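Local coordinates for protein short chain dehydrogenase (Leptospira borgpetersenii serovar Hardjo-bovis, PDB 6UH2) that binds NAD+ in a Rossmann-type fold and probably acts as an oxidoreductase on CH-OH groups, as expected of a short-chain dehydrogenase/reductase, at residues R189-P193 with Y194-V198. Sequence-based numbering, arbitrary orientation.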
loop_
_atom_site.group_PDB
_atom_site.type_symbol
_atom_site.label_atom_id
_atom_site.label_comp_id
_atom_site.label_asym_id
_atom_site.label_seq_id
_atom_site.Cartn_x
_atom_site.Cartn_y
_atom_site.Cartn_z
ATOM N N ARG B 189 12.834 -3.932 -11.026
ATOM C CA ARG B 189 13.127 -5.061 -11.896
ATOM C C ARG B 189 14.625 -5.311 -11.966
ATOM O O ARG B 189 15.072 -6.466 -11.944
ATOM C CB ARG B 189 12.551 -4.817 -13.293
ATOM C CG ARG B 189 12.572 -6.059 -14.164
ATOM C CD ARG B 189 11.805 -5.857 -15.456
ATOM N NE ARG B 189 11.780 -7.082 -16.250
ATOM C CZ ARG B 189 11.105 -7.224 -17.388
ATOM N NH1 ARG B 189 10.392 -6.209 -17.869
ATOM N NH2 ARG B 189 11.136 -8.383 -18.038
ATOM N N TYR B 190 15.416 -4.238 -12.014
ATOM C CA TYR B 190 16.868 -4.370 -12.141
ATOM C C TYR B 190 17.495 -4.988 -10.895
ATOM O O TYR B 190 18.395 -5.835 -10.999
ATOM C CB TYR B 190 17.480 -2.998 -12.421
ATOM C CG TYR B 190 18.920 -3.035 -12.905
ATOM C CD1 TYR B 190 19.217 -3.183 -14.256
ATOM C CD2 TYR B 190 19.985 -2.929 -12.005
ATOM C CE1 TYR B 190 20.529 -3.210 -14.707
ATOM C CE2 TYR B 190 21.304 -2.950 -12.451
ATOM C CZ TYR B 190 21.565 -3.092 -13.798
ATOM O OH TYR B 190 22.868 -3.129 -14.231
ATOM N N ALA B 191 17.048 -4.565 -9.711
ATOM C CA ALA B 191 17.660 -4.983 -8.456
ATOM C C ALA B 191 17.067 -6.266 -7.887
ATOM O O ALA B 191 17.641 -6.823 -6.945
ATOM C CB ALA B 191 17.533 -3.875 -7.401
ATOM N N ALA B 192 15.941 -6.735 -8.419
ATOM C CA ALA B 192 15.305 -7.938 -7.887
ATOM C C ALA B 192 16.214 -9.163 -7.826
ATOM O O ALA B 192 16.128 -9.895 -6.826
ATOM C CB ALA B 192 14.047 -8.265 -8.703
ATOM N N PRO B 193 17.074 -9.460 -8.814
ATOM C CA PRO B 193 17.934 -10.657 -8.701
ATOM C C PRO B 193 18.836 -10.647 -7.485
ATOM O O PRO B 193 19.304 -11.715 -7.066
ATOM C CB PRO B 193 18.758 -10.632 -9.995
ATOM C CG PRO B 193 17.954 -9.837 -10.953
ATOM C CD PRO B 193 17.203 -8.819 -10.137
ATOM N N TYR B 194 19.093 -9.477 -6.905
ATOM C CA TYR B 194 19.889 -9.322 -5.698
ATOM C C TYR B 194 19.045 -9.261 -4.432
ATOM O O TYR B 194 19.567 -8.906 -3.371
ATOM C CB TYR B 194 20.746 -8.064 -5.811
ATOM C CG TYR B 194 21.563 -8.059 -7.080
ATOM C CD1 TYR B 194 22.784 -8.721 -7.141
ATOM C CD2 TYR B 194 21.098 -7.423 -8.229
ATOM C CE1 TYR B 194 23.534 -8.736 -8.307
ATOM C CE2 TYR B 194 21.842 -7.429 -9.396
ATOM C CZ TYR B 194 23.058 -8.085 -9.423
ATOM O OH TYR B 194 23.802 -8.096 -10.573
ATOM N N GLY B 195 17.758 -9.591 -4.521
ATOM C CA GLY B 195 16.899 -9.596 -3.353
ATOM C C GLY B 195 16.548 -8.230 -2.806
ATOM O O GLY B 195 16.141 -8.123 -1.647
ATOM N N ILE B 196 16.714 -7.180 -3.603
ATOM C CA ILE B 196 16.457 -5.804 -3.185
ATOM C C ILE B 196 15.090 -5.401 -3.716
ATOM O O ILE B 196 14.826 -5.540 -4.915
ATOM C CB ILE B 196 17.561 -4.861 -3.707
ATOM C CG1 ILE B 196 18.891 -5.158 -3.004
ATOM C CG2 ILE B 196 17.179 -3.378 -3.551
ATOM C CD1 ILE B 196 20.092 -4.565 -3.712
ATOM N N ARG B 197 14.218 -4.908 -2.835
ATOM C CA ARG B 197 12.907 -4.406 -3.233
ATOM C C ARG B 197 12.925 -2.886 -3.354
ATOM O O ARG B 197 13.629 -2.197 -2.610
ATOM C CB ARG B 197 11.820 -4.819 -2.226
ATOM C CG ARG B 197 11.674 -6.325 -2.072
ATOM C CD ARG B 197 10.360 -6.701 -1.400
ATOM N NE ARG B 197 10.378 -6.544 0.062
ATOM C CZ ARG B 197 9.637 -5.664 0.732
ATOM N NH1 ARG B 197 8.806 -4.846 0.073
ATOM N NH2 ARG B 197 9.704 -5.622 2.064
ATOM N N VAL B 198 12.106 -2.364 -4.274
ATOM C CA VAL B 198 12.037 -0.931 -4.555
ATOM C C VAL B 198 10.573 -0.566 -4.764
ATOM O O VAL B 198 9.919 -1.121 -5.658
ATOM C CB VAL B 198 12.852 -0.525 -5.795
ATOM C CG1 VAL B 198 12.867 1.012 -5.942
ATOM C CG2 VAL B 198 14.298 -1.105 -5.760
#
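A191 O gathers the turn between helix and strand, taking backbone amides from two residues of 194-198. Y194 N donates to it at 3.0 Å, a three-residue bond over the 3-10 segment 192-193, and I196 N adds a weak bond at 3.5 Å. Next to this pair, G195 N hydrogen-bonds A192 O at 2.8 Å. The weak I196-A191 bond (6→1) and the G195-A192 bond (5→2) together form a Schellman motif. G195 holds its left-handed C' position, with a phi of 72° that favours glycine, and there the chain swings out of its helical course toward the extended I196.

The hydrophobic contact between C3 and C'' that commonly accompanies a Schellman motif is made by A191 and I196. The methyl of A191 lies against the branch point of I196, CB to CB 3.8 Å, with I196 CG2 almost as near. I196 CG2 is anti to its own backbone N while CG1 lies beside that N, and it is the CG2 branch that meets the alanine methyl.

The ring of Y194 folds back along the helix end. With chi1 at -53°, CG sits beside the backbone N, and one ring edge comes up to the carbonyl oxygens of A191 and Y190: CD2 is 3.7 Å from A191 O and CE2 4.1 Å from Y190 O. P193 CB makes a looser contact with CD2, at 4.3 Å.

In the Rossmann-type fold of this family, the turn carries the chain from helix 171-191 into strand 197-203 of the central parallel sheet. F133 of helix 111-139 packs on A191 and I196 and meets the Y194 ring edge-to-face; A192 touches P223 of the second subunit, while V198 packs back on L187 and pairs with G250.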